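Local coordinates for protein monosaccharide-transporting ATPase (Actinobacillus succinogenes, PDB 5DTE) that binds beta-D-allopyranose in a cleft between two lobes and probably serves as the periplasmic sugar-binding component of an ABC transporter, at residues S37-Y40 with F41-M44; M44-G47 with A48-A52; E78-I81 with A82-V85; G141-L144 with E145-L149. One frame throughout, in Å; residues are numbered along the deposited sequence.

Contact 1 (S37-Y40 with F41-M44); sequences SNEY and FISM. With ALL (beta-D-allopyranose), chain E.
Tyr-40 and Phe-41 are neighbours in the chain whose rings also meet in space, beside a bound beta-D-allopyranose. Tyr-40 can be followed outward from its backbone. Tyr-40 CB lies 3.2 Å from Phe-41 N and also comes near the sugar O4. CG is anti to the backbone N (chi1 176°), which carries the ring along the sugar. Tyr-40 CD2 comes 3.7 Å from the sugar C3. CE2 also approaches C3, and it touches CE1 of Phe-41 and CE of Met-44. The ring ends at Tyr-40 OH, which has Met-44 CE 3.7 Å away. The two aromatic rings make an edge-to-face pair, with the edge of Tyr-40 over the face of Phe-41. Their planes are 74° apart and their centroids 5.3 Å apart.

The pair sits at the start of helix 39-54, the helix of the beta-alpha-beta unit formed with strands 28-33 and 58-63. Asn-38 is its N-cap. Its OD1 accepts a weak hydrogen bond from Tyr-40 N. The same amide group turns its ND2 toward the sugar O4; the very short distance is doubtful. Asp-250 and Arg-174 are among the residues that hydrogen-bond the sugar from elsewhere in the chain. Behind the cap, Ser-43 N donates to Glu-39 O and Met-44 N donates to Tyr-40 O. The Phe-41 ring has Asn-38 CB and the sugar O6 at its edge, with O6 3.8 Å from Phe-41 CE2.

Contact 2 (M44-G47 with A48-A52); sequences MRQG and AEETA
Residues 44-47 and 48-52 are successive turns of one helix, joined by i to i+4 hydrogen bonds. Ala-48 N donates to Met-44 O at 2.8 Å, and Glu-49 N to Arg-45 O at 3.1 Å. Glu-50 N reaches Gln-46 O and Thr-51 N reaches Gly-47 O in the same way. Gln-46 O also receives a weak bond from Glu-49 N.

The main side-chain contact is an i to i+4 salt bridge between Arg-45 and Glu-49. Arg-45 has CG anti to the backbone N (chi1 178°) and bends at chi2, while Glu-49 is extended beyond CG. Arg-45 NE is 2.5 Å from Glu-49 OE2, and NH1 adds a weak bond to the same oxygen. NE meets OE2 from above the carboxylate plane, and the guanidinium and carboxylate planes stand 84° apart. Both segments belong to the helix of the beta-alpha-beta unit made by strand 28-33, helix 39-54 and strand 58-63. Arg-45 touches Val-61 and Glu-49 touches Leu-59, both of strand 58-63.

One residue further on, Glu-50 crosses Gln-46 at a slant, its carboxylate plane 21° from the amide plane. Glu-50 OE2 comes 3.7 Å from Gln-46 CG. Lys-273 of helix 272-287 donates a hydrogen bond to Gln-46 OE1 and makes a long, weak ion pair with Glu-50.

Contact 3 (E78-I81 with A82-V85); sequences ENMI and AKKV
Lys-84 has a positive phi of 49°, and this turn of the backbone brings Val-85 back onto Met-80. The result is a Schellman motif at the C-terminal end of helix 70-82. Two backbone bonds define it. Val-85 N donates to Met-80 O at 3.2 Å, and the bond is nearly straight at 172°. Lys-84 N donates to Ile-81 O at 3.0 Å, but it comes from well above the carbonyl plane. Just before the cap, Ala-82 N still bonds to Glu-78 O, and Lys-83 N to Asn-79 O, in the ordinary helical way.

The side chains follow the same turn. Val-85 places CG1 between its backbone N and carbonyl carbon (chi1 81°). Val-85 CG1 comes 3.6 Å from Met-80 O and also touches Met-80 CB, an apolar contact beside the Val-85 N to Met-80 O bond. Met-80 itself is bent at both chi2 and chi3. Its chain runs alongside Lys-83, and the two point the same way.

The inner side of this helix end faces the parallel sheet. Met-80 reaches Ala-30 and Leu-32 of strand 28-33, and both Met-80 and Ile-81 touch Ile-88 of strand 87-90. The chain enters that second strand soon after the cap. Lys-83, itself exposed, passes its CG 3.4 Å from Asn-79 O, and Lys-83 CD meets Met-80 CE at 3.8 Å.

Contact 4 (G141-L144 with E145-L149); sequences GGYL and EAKNL
Tyr-143 and Lys-147 make the main side-chain contact of this turn. They sit one turn apart, side by side, and point the same way. Tyr-143 holds CG anti to its backbone N (chi1 176°), and Lys-147 does likewise (chi1 -158°). Lys-147 CD approaches the ring obliquely, 3.6 Å from Tyr-143 CZ. Further out, Lys-147 CE lies 3.5 Å from Tyr-143 OH. The methylene chain of the lysine therefore does the touching, and its charged end passes beyond the ring. There Lys-147 NZ makes a weak hydrogen bond to Tyr-185 OH and a long, weak ion pair with Glu-184.

The backbone bonds are the regular i to i+4 set. Glu-145 N donates to Gly-141 O, and Ala-146 N to Gly-142 O. Lys-147 N donates to Tyr-143 O at 3.0 Å. Asn-148 N to Leu-144 O is weak at 3.3 Å.

Other polar ends find partners elsewhere in the chain. Tyr-143 OH hydrogen-bonds to Glu-184, Glu-145 OE2 to Ser-247 and Asn-148 OD1 to Gln-265. The Tyr-143 ring also makes a cation-pi interaction with Lys-180. Helix 138-152 packs against helix 169-182 and against the sheet holding strands 219-222 and 245-247: Ala-146 meets Ala-178 and Ala-181 of helix 169-182 as well as Phe-221 of strand 219-222, and Leu-149 lies against Leu-245 of strand 245-247.

Contacts 1, 2, 3 and 4 follow one another along the chain. Contacts 1 and 2 share Met-44 and helix 39-54, with centres 11 Å apart. Contact 1 is the sugar-facing start of that helix, and contact 2 continues it away from the ligand. Contact 3 closes helix 70-82, about 21 Å from contact 2 between centres. Helix 39-54 and helix 70-82 both flank the six-stranded parallel sheet. Contact 4 lies across the centre of the chain, about 40 Å from contact 3 between centres, on a helix packed against the four-stranded sheet. The four contacts thus sample both lobes of the sugar-binding fold, and contact 1 holds residues of the pocket between them.

Contact 1 (S37-Y40 with F41-M44)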
loop_
_atom_site.group_PDB
_atom_site.type_symbol
_atom_site.label_atom_id
_atom_site.label_comp_id
_atom_site.label_asym_id
_atom_site.label_seq_id
_atom_site.Cartn_x
_atom_site.Cartn_y
_atom_site.Cartn_z
ATOM N N SER A 37 -8.043 -4.139 9.422
ATOM C CA SER A 37 -7.276 -3.797 10.623
ATOM C C SER A 37 -6.416 -2.558 10.414
ATOM O O SER A 37 -6.180 -1.797 11.350
ATOM C CB SER A 37 -6.387 -4.972 11.044
ATOM O OG SER A 37 -7.152 -6.132 11.331
ATOM N N ASN A 38 -5.940 -2.372 9.185
ATOM C CA ASN A 38 -5.184 -1.183 8.805
ATOM C C ASN A 38 -6.102 0.033 8.678
ATOM O O ASN A 38 -7.250 -0.094 8.270
ATOM C CB ASN A 38 -4.436 -1.422 7.485
ATOM C CG ASN A 38 -3.279 -0.448 7.276
ATOM O OD1 ASN A 38 -3.166 0.577 7.960
ATOM N ND2 ASN A 38 -2.402 -0.774 6.332
ATOM N N GLU A 39 -5.605 1.209 9.034
ATOM C CA GLU A 39 -6.401 2.417 8.878
ATOM C C GLU A 39 -6.530 2.770 7.396
ATOM O O GLU A 39 -7.574 3.236 6.943
ATOM C CB GLU A 39 -5.779 3.572 9.668
ATOM C CG GLU A 39 -6.226 4.972 9.248
ATOM C CD GLU A 39 -7.705 5.226 9.456
ATOM O OE1 GLU A 39 -8.255 4.748 10.471
ATOM O OE2 GLU A 39 -8.310 5.920 8.605
ATOM N N TYR A 40 -5.463 2.523 6.647
ATOM C CA TYR A 40 -5.446 2.758 5.213
ATOM C C TYR A 40 -6.629 2.087 4.470
ATOM O O TYR A 40 -7.278 2.710 3.620
ATOM C CB TYR A 40 -4.101 2.288 4.632
ATOM C CG TYR A 40 -4.017 2.399 3.136
ATOM C CD1 TYR A 40 -3.810 3.625 2.528
ATOM C CD2 TYR A 40 -4.167 1.282 2.327
ATOM C CE1 TYR A 40 -3.747 3.735 1.154
ATOM C CE2 TYR A 40 -4.109 1.382 0.952
ATOM C CZ TYR A 40 -3.903 2.611 0.374
ATOM O OH TYR A 40 -3.843 2.717 -0.988
ATOM N N PHE A 41 -6.929 0.836 4.795
ATOM C CA PHE A 41 -8.017 0.140 4.109
ATOM C C PHE A 41 -9.388 0.572 4.625
ATOM O O PHE A 41 -10.358 0.623 3.867
ATOM C CB PHE A 41 -7.832 -1.371 4.217
ATOM C CG PHE A 41 -6.802 -1.905 3.276
ATOM C CD1 PHE A 41 -7.010 -1.848 1.904
ATOM C CD2 PHE A 41 -5.613 -2.445 3.747
ATOM C CE1 PHE A 41 -6.053 -2.330 1.009
ATOM C CE2 PHE A 41 -4.646 -2.933 2.859
ATOM C CZ PHE A 41 -4.873 -2.875 1.487
ATOM N N ILE A 42 -9.456 0.892 5.911
ATOM C CA ILE A 42 -10.618 1.549 6.500
ATOM C C ILE A 42 -10.973 2.802 5.696
ATOM O O ILE A 42 -12.140 3.117 5.472
ATOM C CB ILE A 42 -10.343 1.918 7.974
ATOM C CG1 ILE A 42 -10.641 0.726 8.879
ATOM C CG2 ILE A 42 -11.164 3.126 8.410
ATOM C CD1 ILE A 42 -12.132 0.351 8.918
ATOM N N SER A 43 -9.936 3.491 5.242
ATOM C CA SER A 43 -10.060 4.730 4.479
ATOM C C SER A 43 -10.544 4.463 3.069
ATOM O O SER A 43 -11.315 5.230 2.491
ATOM C CB SER A 43 -8.711 5.454 4.445
ATOM O OG SER A 43 -8.667 6.367 3.380
ATOM N N MET A 44 -10.059 3.363 2.514
ATOM C CA MET A 44 -10.389 2.981 1.156
ATOM C C MET A 44 -11.784 2.389 1.119
ATOM O O MET A 44 -12.541 2.603 0.167
ATOM C CB MET A 44 -9.356 1.984 0.628
ATOM C CG MET A 44 -9.827 1.145 -0.537
ATOM S SD MET A 44 -8.535 0.068 -1.168
ATOM C CE MET A 44 -7.250 1.273 -1.557
HETATM C C1 ALL E . -0.084 -2.450 0.995
HETATM C C2 ALL E . -0.869 -1.177 0.743
HETATM C C3 ALL E . -0.869 -0.270 1.917
HETATM C C4 ALL E . -1.173 -0.985 3.196
HETATM C C5 ALL E . -0.168 -2.112 3.359
HETATM C C6 ALL E . -0.228 -2.788 4.689
HETATM O O1 ALL E . -0.289 -3.371 -0.004
HETATM O O2 ALL E . -0.240 -0.487 -0.358
HETATM O O3 ALL E . 0.460 0.325 2.046
HETATM O O4 ALL E . -1.092 -0.073 4.302
HETATM O O5 ALL E . -0.438 -3.078 2.302
HETATM O O6 ALL E . -1.397 -3.577 4.758
#

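Contact 2 (M44-G47 with A48-A52)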
loop_
_atom_site.group_PDB
_atom_site.type_symbol
_atom_site.label_atom_id
_atom_site.label_comp_id
_atom_site.label_asym_id
_atom_site.label_seq_id
_atom_site.Cartn_x
_atom_site.Cartn_y
_atom_site.Cartn_z
ATOM N N MET A 44 -10.059 3.363 2.514
ATOM C CA MET A 44 -10.389 2.981 1.156
ATOM C C MET A 44 -11.784 2.389 1.119
ATOM O O MET A 44 -12.541 2.603 0.167
ATOM C CB MET A 44 -9.356 1.984 0.628
ATOM C CG MET A 44 -9.827 1.145 -0.537
ATOM S SD MET A 44 -8.535 0.068 -1.168
ATOM C CE MET A 44 -7.250 1.273 -1.557
ATOM N N ARG A 45 -12.121 1.633 2.159
ATOM C CA ARG A 45 -13.440 1.041 2.220
ATOM C C ARG A 45 -14.482 2.156 2.311
ATOM O O ARG A 45 -15.539 2.063 1.701
ATOM C CB ARG A 45 -13.586 0.084 3.404
ATOM C CG ARG A 45 -15.000 -0.492 3.481
ATOM C CD ARG A 45 -15.608 -0.460 4.879
ATOM N NE ARG A 45 -16.988 -0.954 4.848
ATOM C CZ ARG A 45 -17.366 -2.199 5.125
ATOM N NH1 ARG A 45 -18.648 -2.536 5.054
ATOM N NH2 ARG A 45 -16.473 -3.101 5.488
ATOM N N GLN A 46 -14.180 3.208 3.070
ATOM C CA GLN A 46 -15.101 4.324 3.234
ATOM C C GLN A 46 -15.297 5.090 1.934
ATOM O O GLN A 46 -16.421 5.412 1.574
ATOM C CB GLN A 46 -14.607 5.272 4.310
ATOM C CG GLN A 46 -15.518 6.460 4.517
ATOM C CD GLN A 46 -15.023 7.367 5.627
ATOM O OE1 GLN A 46 -13.862 7.792 5.629
ATOM N NE2 GLN A 46 -15.896 7.655 6.592
ATOM N N GLY A 47 -14.202 5.391 1.241
ATOM C CA GLY A 47 -14.275 5.982 -0.083
ATOM C C GLY A 47 -15.007 5.090 -1.068
ATOM O O GLY A 47 -15.672 5.574 -1.982
ATOM N N ALA A 48 -14.885 3.783 -0.882
ATOM C CA ALA A 48 -15.571 2.810 -1.735
ATOM C C ALA A 48 -17.072 2.933 -1.599
ATOM O O ALA A 48 -17.802 2.777 -2.571
ATOM C CB ALA A 48 -15.130 1.373 -1.398
ATOM N N GLU A 49 -17.531 3.194 -0.381
ATOM C CA GLU A 49 -18.958 3.239 -0.102
ATOM C C GLU A 49 -19.575 4.578 -0.523
ATOM O O GLU A 49 -20.739 4.638 -0.923
ATOM C CB GLU A 49 -19.202 2.948 1.373
ATOM C CG GLU A 49 -18.934 1.496 1.708
ATOM C CD GLU A 49 -19.143 1.175 3.175
ATOM O OE1 GLU A 49 -19.479 2.094 3.960
ATOM O OE2 GLU A 49 -18.961 -0.006 3.546
ATOM N N GLU A 50 -18.780 5.639 -0.459
ATOM C CA GLU A 50 -19.170 6.922 -1.017
ATOM C C GLU A 50 -19.337 6.871 -2.539
ATOM O O GLU A 50 -20.266 7.457 -3.082
ATOM C CB GLU A 50 -18.145 7.976 -0.646
ATOM C CG GLU A 50 -18.045 8.231 0.834
ATOM C CD GLU A 50 -16.755 8.954 1.203
ATOM O OE1 GLU A 50 -15.907 9.163 0.305
ATOM O OE2 GLU A 50 -16.578 9.292 2.395
ATOM N N THR A 51 -18.433 6.185 -3.224
ATOM C CA THR A 51 -18.541 6.017 -4.675
ATOM C C THR A 51 -19.719 5.094 -5.017
ATOM O O THR A 51 -20.393 5.270 -6.031
ATOM C CB THR A 51 -17.205 5.463 -5.274
ATOM O OG1 THR A 51 -16.225 6.507 -5.318
ATOM C CG2 THR A 51 -17.384 4.892 -6.678
ATOM N N ALA A 52 -19.975 4.119 -4.155
ATOM C CA ALA A 52 -21.076 3.186 -4.371
ATOM C C ALA A 52 -22.402 3.940 -4.315
ATOM O O ALA A 52 -23.186 3.883 -5.256
ATOM C CB ALA A 52 -21.042 2.042 -3.332
#

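Contact 3 (E78-I81 with A82-V85)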
loop_
_atom_site.group_PDB
_atom_site.type_symbol
_atom_site.label_atom_id
_atom_site.label_comp_id
_atom_site.label_asym_id
_atom_site.label_seq_id
_atom_site.Cartn_x
_atom_site.Cartn_y
_atom_site.Cartn_z
ATOM N N GLU A 78 -14.112 -16.804 -5.188
ATOM C CA GLU A 78 -14.882 -17.876 -5.805
ATOM C C GLU A 78 -16.340 -17.917 -5.327
ATOM O O GLU A 78 -17.243 -18.258 -6.100
ATOM C CB GLU A 78 -14.191 -19.208 -5.544
ATOM C CG GLU A 78 -12.738 -19.147 -5.930
ATOM C CD GLU A 78 -12.009 -20.452 -5.737
ATOM O OE1 GLU A 78 -12.331 -21.205 -4.783
ATOM O OE2 GLU A 78 -11.104 -20.715 -6.560
ATOM N N ASN A 79 -16.567 -17.569 -4.064
ATOM C CA ASN A 79 -17.924 -17.460 -3.553
ATOM C C ASN A 79 -18.707 -16.479 -4.409
ATOM O O ASN A 79 -19.791 -16.786 -4.883
ATOM C CB ASN A 79 -17.939 -17.013 -2.088
ATOM C CG ASN A 79 -17.255 -18.011 -1.158
ATOM O OD1 ASN A 79 -16.938 -19.135 -1.554
ATOM N ND2 ASN A 79 -17.027 -17.601 0.090
ATOM N N MET A 80 -18.127 -15.306 -4.622
ATOM C CA MET A 80 -18.759 -14.246 -5.400
ATOM C C MET A 80 -19.014 -14.669 -6.857
ATOM O O MET A 80 -20.051 -14.343 -7.431
ATOM C CB MET A 80 -17.893 -12.985 -5.336
ATOM C CG MET A 80 -17.632 -12.468 -3.909
ATOM S SD MET A 80 -19.188 -12.064 -3.044
ATOM C CE MET A 80 -19.368 -13.473 -1.916
ATOM N N ILE A 81 -18.070 -15.396 -7.446
ATOM C CA ILE A 81 -18.269 -16.026 -8.752
ATOM C C ILE A 81 -19.488 -16.950 -8.693
ATOM O O ILE A 81 -20.354 -16.909 -9.566
ATOM C CB ILE A 81 -16.995 -16.823 -9.204
ATOM C CG1 ILE A 81 -15.829 -15.864 -9.470
ATOM C CG2 ILE A 81 -17.231 -17.600 -10.476
ATOM C CD1 ILE A 81 -14.490 -16.554 -9.661
ATOM N N ALA A 82 -19.552 -17.761 -7.640
ATOM C CA ALA A 82 -20.648 -18.712 -7.435
ATOM C C ALA A 82 -21.989 -18.012 -7.311
ATOM O O ALA A 82 -22.990 -18.504 -7.799
ATOM C CB ALA A 82 -20.390 -19.560 -6.197
ATOM N N LYS A 83 -21.992 -16.854 -6.662
ATOM C CA LYS A 83 -23.210 -16.067 -6.464
ATOM C C LYS A 83 -23.581 -15.247 -7.701
ATOM O O LYS A 83 -24.632 -14.596 -7.724
ATOM C CB LYS A 83 -23.052 -15.135 -5.257
ATOM C CG LYS A 83 -22.917 -15.849 -3.913
ATOM C CD LYS A 83 -22.759 -14.855 -2.764
ATOM C CE LYS A 83 -23.805 -13.746 -2.835
ATOM N NZ LYS A 83 -23.608 -12.745 -1.747
ATOM N N LYS A 84 -22.724 -15.310 -8.723
ATOM C CA LYS A 84 -22.884 -14.543 -9.959
ATOM C C LYS A 84 -23.158 -13.080 -9.630
ATOM O O LYS A 84 -24.178 -12.494 -9.998
ATOM C CB LYS A 84 -23.990 -15.120 -10.835
ATOM C CG LYS A 84 -23.661 -16.457 -11.472
ATOM C CD LYS A 84 -24.677 -16.761 -12.564
ATOM C CE LYS A 84 -24.351 -18.023 -13.346
ATOM N NZ LYS A 84 -24.661 -17.867 -14.811
ATOM N N VAL A 85 -22.220 -12.513 -8.894
ATOM C CA VAL A 85 -22.203 -11.097 -8.614
ATOM C C VAL A 85 -21.897 -10.358 -9.947
ATOM O O VAL A 85 -21.412 -10.971 -10.911
ATOM C CB VAL A 85 -21.173 -10.830 -7.485
ATOM C CG1 VAL A 85 -19.761 -10.766 -8.035
ATOM C CG2 VAL A 85 -21.528 -9.615 -6.670
#

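Contact 4 (G141-L144 with E145-L149)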
loop_
_atom_site.group_PDB
_atom_site.type_symbol
_atom_site.label_atom_id
_atom_site.label_comp_id
_atom_site.label_asym_id
_atom_site.label_seq_id
_atom_site.Cartn_x
_atom_site.Cartn_y
_atom_site.Cartn_z
ATOM N N GLY A 141 7.070 5.433 -5.691
ATOM C CA GLY A 141 6.601 5.984 -4.436
ATOM C C GLY A 141 7.682 5.980 -3.376
ATOM O O GLY A 141 7.894 6.998 -2.715
ATOM N N GLY A 142 8.361 4.838 -3.222
ATOM C CA GLY A 142 9.482 4.710 -2.303
ATOM C C GLY A 142 10.702 5.540 -2.709
ATOM O O GLY A 142 11.348 6.189 -1.871
ATOM N N TYR A 143 11.036 5.514 -3.994
ATOM C CA TYR A 143 12.082 6.384 -4.500
ATOM C C TYR A 143 11.784 7.826 -4.129
ATOM O O TYR A 143 12.603 8.494 -3.516
ATOM C CB TYR A 143 12.219 6.257 -6.014
ATOM C CG TYR A 143 13.228 7.218 -6.628
ATOM C CD1 TYR A 143 14.592 6.920 -6.633
ATOM C CD2 TYR A 143 12.817 8.425 -7.206
ATOM C CE1 TYR A 143 15.510 7.785 -7.191
ATOM C CE2 TYR A 143 13.738 9.300 -7.768
ATOM C CZ TYR A 143 15.079 8.973 -7.759
ATOM O OH TYR A 143 15.997 9.837 -8.319
ATOM N N LEU A 144 10.603 8.305 -4.490
ATOM C CA LEU A 144 10.225 9.663 -4.121
ATOM C C LEU A 144 10.282 9.880 -2.604
ATOM O O LEU A 144 10.685 10.941 -2.159
ATOM C CB LEU A 144 8.827 10.000 -4.647
ATOM C CG LEU A 144 8.641 10.362 -6.127
ATOM C CD1 LEU A 144 7.189 10.141 -6.571
ATOM C CD2 LEU A 144 9.053 11.799 -6.387
ATOM N N GLU A 145 9.895 8.874 -1.820
ATOM C CA GLU A 145 9.816 9.008 -0.367
ATOM C C GLU A 145 11.194 8.964 0.278
ATOM O O GLU A 145 11.459 9.684 1.241
ATOM C CB GLU A 145 8.931 7.907 0.245
ATOM C CG GLU A 145 8.951 7.862 1.797
ATOM C CD GLU A 145 8.411 6.561 2.397
ATOM O OE1 GLU A 145 7.526 5.908 1.801
ATOM O OE2 GLU A 145 8.868 6.189 3.490
ATOM N N ALA A 146 12.070 8.108 -0.231
ATOM C CA ALA A 146 13.418 8.029 0.324
ATOM C C ALA A 146 14.173 9.307 -0.001
ATOM O O ALA A 146 14.853 9.889 0.843
ATOM C CB ALA A 146 14.153 6.819 -0.220
ATOM N N LYS A 147 14.003 9.746 -1.240
ATOM C CA LYS A 147 14.710 10.899 -1.765
ATOM C C LYS A 147 14.434 12.127 -0.928
ATOM O O LYS A 147 15.328 12.942 -0.714
ATOM C CB LYS A 147 14.323 11.152 -3.224
ATOM C CG LYS A 147 15.359 11.951 -3.992
ATOM C CD LYS A 147 15.246 11.725 -5.490
ATOM C CE LYS A 147 16.209 12.621 -6.247
ATOM N NZ LYS A 147 17.475 12.812 -5.488
ATOM N N ASN A 148 13.207 12.242 -0.440
ATOM C CA ASN A 148 12.790 13.397 0.340
ATOM C C ASN A 148 13.449 13.413 1.720
ATOM O O ASN A 148 13.885 14.459 2.205
ATOM C CB ASN A 148 11.270 13.404 0.464
ATOM C CG ASN A 148 10.733 14.675 1.086
ATOM O OD1 ASN A 148 10.430 14.715 2.281
ATOM N ND2 ASN A 148 10.590 15.720 0.272
ATOM N N LEU A 149 13.534 12.238 2.335
ATOM C CA LEU A 149 14.179 12.061 3.633
ATOM C C LEU A 149 15.701 12.183 3.531
ATOM O O LEU A 149 16.350 12.692 4.451
ATOM C CB LEU A 149 13.801 10.697 4.217
ATOM C CG LEU A 149 14.486 10.187 5.491
ATOM C CD1 LEU A 149 13.886 10.848 6.730
ATOM C CD2 LEU A 149 14.428 8.653 5.575
#